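Local coordinates for 75aa long hypothetical regulatory protein AsnC (Pyrococcus horikoshii, PDB 2CVI) that is of unknown function but, as a stand-alone Lrp/AsnC ligand-binding domain that pairs with a second copy of itself, may sense small molecules in transcriptional regulation, at residues E27-Y32 and K43-T48; V2-L7 and T69-A74. One frame throughout, in Å; residues are numbered along the deposited sequence.

Contact 1: residues E27-Y32 and K43-T48. With K (potassium ion), chain C.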
# COMPACT_ATOMS: atom_id res chain seq x y z
N GLU A 27 13.40 -8.28 6.56
CA GLU A 27 11.96 -8.27 6.70
C GLU A 27 11.25 -7.51 5.57
O GLU A 27 10.08 -7.77 5.30
CB GLU A 27 11.56 -7.57 8.00
CG GLU A 27 11.99 -8.30 9.26
CD GLU A 27 13.41 -7.99 9.69
OE1 GLU A 27 14.14 -7.19 9.01
OE2 GLU A 27 13.79 -8.56 10.74
N VAL A 28 11.96 -6.55 4.98
CA VAL A 28 11.38 -5.69 3.96
C VAL A 28 11.42 -6.33 2.59
O VAL A 28 12.52 -6.60 2.07
CB VAL A 28 12.06 -4.32 3.94
CG1 VAL A 28 11.50 -3.47 2.80
CG2 VAL A 28 11.83 -3.62 5.28
N LYS A 29 10.24 -6.53 2.02
CA LYS A 29 10.14 -7.19 0.73
C LYS A 29 9.94 -6.27 -0.44
O LYS A 29 10.38 -6.59 -1.56
CB LYS A 29 9.02 -8.23 0.75
CG LYS A 29 9.14 -9.23 1.91
CD LYS A 29 10.55 -9.86 2.01
CE LYS A 29 10.77 -10.78 3.26
NZ LYS A 29 10.10 -12.07 3.17
N GLU A 30 9.29 -5.14 -0.21
CA GLU A 30 9.04 -4.16 -1.27
C GLU A 30 8.95 -2.81 -0.59
O GLU A 30 8.55 -2.73 0.57
CB GLU A 30 7.67 -4.37 -1.94
CG GLU A 30 7.47 -5.74 -2.50
CD GLU A 30 6.06 -5.96 -2.98
OE1 GLU A 30 5.30 -4.97 -3.15
OE2 GLU A 30 5.70 -7.13 -3.19
N ALA A 31 9.33 -1.77 -1.31
CA ALA A 31 9.26 -0.40 -0.80
C ALA A 31 8.95 0.53 -1.98
O ALA A 31 9.42 0.33 -3.12
CB ALA A 31 10.57 0.02 -0.15
N TYR A 32 8.13 1.54 -1.70
CA TYR A 32 7.76 2.51 -2.72
C TYR A 32 7.73 3.91 -2.16
O TYR A 32 7.12 4.15 -1.12
CB TYR A 32 6.36 2.25 -3.23
CG TYR A 32 6.13 0.86 -3.75
CD1 TYR A 32 6.15 0.60 -5.11
CD2 TYR A 32 5.87 -0.17 -2.86
CE1 TYR A 32 5.88 -0.72 -5.57
CE2 TYR A 32 5.60 -1.46 -3.31
CZ TYR A 32 5.61 -1.72 -4.65
OH TYR A 32 5.36 -3.03 -5.03
N LYS A 43 6.28 -3.14 2.29
CA LYS A 43 5.60 -4.41 2.53
C LYS A 43 6.62 -5.24 3.30
O LYS A 43 7.75 -5.43 2.85
CB LYS A 43 5.22 -5.18 1.23
CG LYS A 43 4.31 -6.41 1.51
CD LYS A 43 3.99 -7.25 0.24
CE LYS A 43 2.96 -8.33 0.53
NZ LYS A 43 2.93 -9.31 -0.62
N VAL A 44 6.21 -5.73 4.47
CA VAL A 44 7.07 -6.58 5.29
C VAL A 44 6.41 -7.92 5.58
O VAL A 44 5.18 -8.07 5.55
CB VAL A 44 7.38 -5.94 6.65
CG1 VAL A 44 8.16 -4.67 6.48
CG2 VAL A 44 6.10 -5.67 7.39
N GLU A 45 7.27 -8.92 5.77
CA GLU A 45 6.84 -10.26 6.18
C GLU A 45 7.73 -10.64 7.38
O GLU A 45 8.95 -10.48 7.35
CB GLU A 45 7.00 -11.28 5.01
CG GLU A 45 6.07 -11.00 3.84
CD GLU A 45 6.32 -11.89 2.62
OE1 GLU A 45 7.42 -12.46 2.51
OE2 GLU A 45 5.41 -11.99 1.77
N THR A 46 7.09 -11.12 8.44
CA THR A 46 7.78 -11.53 9.66
C THR A 46 7.21 -12.87 10.13
O THR A 46 6.11 -13.25 9.74
CB THR A 46 7.63 -10.47 10.80
OG1 THR A 46 6.24 -10.30 11.13
CG2 THR A 46 8.26 -9.13 10.37
N ASP A 47 7.95 -13.57 10.99
CA ASP A 47 7.48 -14.86 11.46
C ASP A 47 6.23 -14.76 12.32
O ASP A 47 5.30 -15.57 12.21
CB ASP A 47 8.60 -15.52 12.28
CG ASP A 47 9.79 -15.91 11.43
OD1 ASP A 47 9.67 -15.91 10.18
OD2 ASP A 47 10.85 -16.23 12.02
N THR A 48 6.23 -13.78 13.20
CA THR A 48 5.17 -13.57 14.16
C THR A 48 4.81 -12.10 14.27
O THR A 48 5.54 -11.21 13.78
CB THR A 48 5.64 -14.00 15.59
OG1 THR A 48 6.69 -13.11 16.04
CG2 THR A 48 6.22 -15.44 15.55
K K C . 14.94 -7.07 1.76
O HOH W 1 3.37 -8.19 -3.19
O HOH W 2 17.67 -8.38 2.97
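Lys29 and Glu30 both sit opposite Lys43, and one carbonyl serves them both: Lys43 O takes a bond from Lys29 N at 2.8 Å and a weak one from Glu30 N at 3.4 Å. This classic beta bulge puts one extra residue into the strand 28-32 where it runs antiparallel to 43-46. Lys43 N returns a bond to Glu30 O, and on the other side of the Val28-Val44 pair Glu45 N bonds to Glu27 O. The side chain of Lys29 crosses that of Glu45 at about a right angle. Its chain bends at chi2 (-50°) and again at chi4, and NZ closes a 2.8 Å salt bridge on the anti side of Glu45 OE1, 20° out of the carboxylate plane. Glu30 and Lys43 instead lie side by side, pointing the same way, with Glu30 OE2 3.8 Å from Lys43 CD. Their charges do not touch; a water 2.6 Å from Glu30 OE2 and 2.8 Å from Lys43 NZ joins them, while NZ also bonds to Tyr32 of the second subunit. Tyr32 of this chain reaches Glu30 OE1 with its hydroxyl from above the carboxylate plane, and that hydroxyl is also bonded by Lys43 NZ of the second subunit. On the other face the side chains of Val28 and Val44 cross obliquely, CG2 of Val28 4.0 Å from CG1 of Val44, and both valines pack on the helix 49-59. Val28 O points to the side opposite the strand 43-46 and binds a potassium ion, which the carbonyls of Leu23 and Met25 also hold. The whole is a bulged beta hairpin in the alpha-beta sandwich of the Lrp/AsnC ligand-binding domain, with a potassium site where the helix 15-23 leads into its first strand.

Contact 2: residues V2-L7 and T69-A74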
# COMPACT_ATOMS: atom_id res chain seq x y z
N VAL A 2 3.52 -13.48 8.96
CA VAL A 2 2.66 -12.30 9.01
C VAL A 2 3.09 -11.36 7.88
O VAL A 2 4.28 -11.15 7.66
CB VAL A 2 2.84 -11.56 10.35
CG1 VAL A 2 2.02 -10.26 10.35
CG2 VAL A 2 2.34 -12.42 11.49
N THR A 3 2.11 -10.80 7.18
CA THR A 3 2.34 -9.89 6.07
C THR A 3 1.71 -8.55 6.46
O THR A 3 0.58 -8.51 6.93
CB THR A 3 1.65 -10.41 4.80
OG1 THR A 3 2.26 -11.67 4.47
CG2 THR A 3 1.83 -9.44 3.65
N ALA A 4 2.44 -7.47 6.26
CA ALA A 4 1.90 -6.16 6.62
C ALA A 4 2.45 -5.06 5.74
O ALA A 4 3.49 -5.21 5.12
CB ALA A 4 2.24 -5.84 8.11
N PHE A 5 1.71 -3.96 5.64
CA PHE A 5 2.17 -2.79 4.92
C PHE A 5 2.36 -1.70 5.96
O PHE A 5 1.46 -1.44 6.76
CB PHE A 5 1.13 -2.32 3.91
CG PHE A 5 1.10 -3.14 2.67
CD1 PHE A 5 1.90 -2.78 1.58
CD2 PHE A 5 0.35 -4.30 2.61
CE1 PHE A 5 1.96 -3.57 0.46
CE2 PHE A 5 0.37 -5.13 1.50
CZ PHE A 5 1.19 -4.77 0.40
N ILE A 6 3.55 -1.11 5.97
CA ILE A 6 3.82 -0.02 6.92
C ILE A 6 3.82 1.29 6.11
O ILE A 6 4.62 1.42 5.17
CB ILE A 6 5.19 -0.20 7.60
CG1 ILE A 6 5.32 -1.55 8.32
CG2 ILE A 6 5.34 0.95 8.66
CD1 ILE A 6 6.74 -1.81 8.83
N LEU A 7 2.92 2.21 6.44
CA LEU A 7 2.82 3.50 5.76
C LEU A 7 3.62 4.48 6.58
O LEU A 7 3.43 4.56 7.80
CB LEU A 7 1.34 3.95 5.65
CG LEU A 7 0.33 3.23 4.74
CD1 LEU A 7 0.63 3.50 3.29
CD2 LEU A 7 0.24 1.74 5.05
N THR A 69 4.61 6.16 11.59
CA THR A 69 4.21 4.98 10.85
C THR A 69 2.83 4.54 11.29
O THR A 69 2.43 4.76 12.46
CB THR A 69 5.16 3.76 11.02
OG1 THR A 69 5.08 3.23 12.36
CG2 THR A 69 6.62 4.13 10.69
N SER A 70 2.10 3.96 10.33
CA SER A 70 0.77 3.36 10.57
C SER A 70 0.86 2.02 9.84
O SER A 70 1.07 1.99 8.62
CB SER A 70 -0.38 4.20 10.00
OG SER A 70 -1.63 3.61 10.32
N THR A 71 0.65 0.92 10.55
CA THR A 71 0.80 -0.41 9.94
C THR A 71 -0.53 -1.13 9.73
O THR A 71 -1.40 -1.11 10.61
CB THR A 71 1.73 -1.23 10.81
OG1 THR A 71 3.00 -0.57 10.91
CG2 THR A 71 1.96 -2.64 10.21
N MET A 72 -0.69 -1.72 8.55
CA MET A 72 -1.93 -2.45 8.18
C MET A 72 -1.56 -3.94 8.12
O MET A 72 -0.78 -4.31 7.25
CB MET A 72 -2.40 -2.01 6.79
CG MET A 72 -2.53 -0.50 6.54
SD MET A 72 -3.87 0.24 7.45
CE MET A 72 -3.21 1.95 7.57
N ILE A 73 -2.07 -4.78 9.04
CA ILE A 73 -1.76 -6.25 9.03
C ILE A 73 -2.71 -6.97 8.07
O ILE A 73 -3.92 -6.87 8.20
CB ILE A 73 -1.93 -6.88 10.44
CG1 ILE A 73 -0.98 -6.24 11.44
CG2 ILE A 73 -1.67 -8.37 10.37
CD1 ILE A 73 -1.33 -6.54 12.90
N ALA A 74 -2.16 -7.70 7.11
CA ALA A 74 -3.02 -8.43 6.17
C ALA A 74 -3.71 -9.61 6.87
O ALA A 74 -3.03 -10.43 7.52
CB ALA A 74 -2.17 -8.92 5.00
O HOH W 3 -0.67 -11.68 7.84
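Residues 2-7 and 69-74 run antiparallel, their segment axes 4.6 Å apart at closest and 162° between directions, with five backbone bonds in regular register. Phe5 and Met72 exchange two of them, as do Leu7 and Ser70, and Ala74 N gives the fifth to Thr3 O at 2.9 Å. At the same pair a water accepts from Thr3 N and donates to Ala74 O, standing where a second direct bond would be. Side chains alternate between the two faces. On that of Ala4, Ile6, Thr71 and Ile73, Ile6 and Thr71 lie side by side, pointing the same way. Ile6 CG2, anti to its backbone N, touches two threonines at once, 3.6 Å from Thr71 OG1 and 3.7 Å from Thr69 CB. Thr71 turns its methyl the other way along the strand, CG2 resting 3.8 Å from Ala4 CB. Further on, Val2 CG1 touches Ile73 CG2 at 4.1 Å. On the opposite face Leu7 and Met72 meet at about a right angle, Leu7 CD2 3.9 Å from Met72 CG, which lies anti to the carbonyl carbon (chi1 -51°). Phe5, on this same face, leads its ring away from Met72 and sets it edge-to-face with Tyr32 of the second subunit. Met72 likewise packs on Val34 of that subunit, and Ile73 and Ala74 pair with one of its strands, so the sheet continues across the interface. Within the chain, the helix 49-59 covers the Ala4 face through Leu49, Leu52 and Ile56, and the strand 40-46 flanks 2-7 on its other edge.

From the N terminus, the strand 2-10 is laid down first, and contact 2 waits for its partner 69-74 until nearly the whole domain has been built. The loop it closes holds both helices and the hairpin of contact 1, which is therefore nested inside it and closes a hairpin over the ten residues between its segments. The two contacts meet in the middle of one sheet: the strands 40-46 and 2-10 are neighbours, with Val44 N probably bonded to Ala4 O and Thr46 O to Val2 N. Lys43 packs on Thr3 and Phe5 across this seam. Strand order is thus 28-33, 40-46, 2-10, 66-77, and both contacts also touch the second subunit.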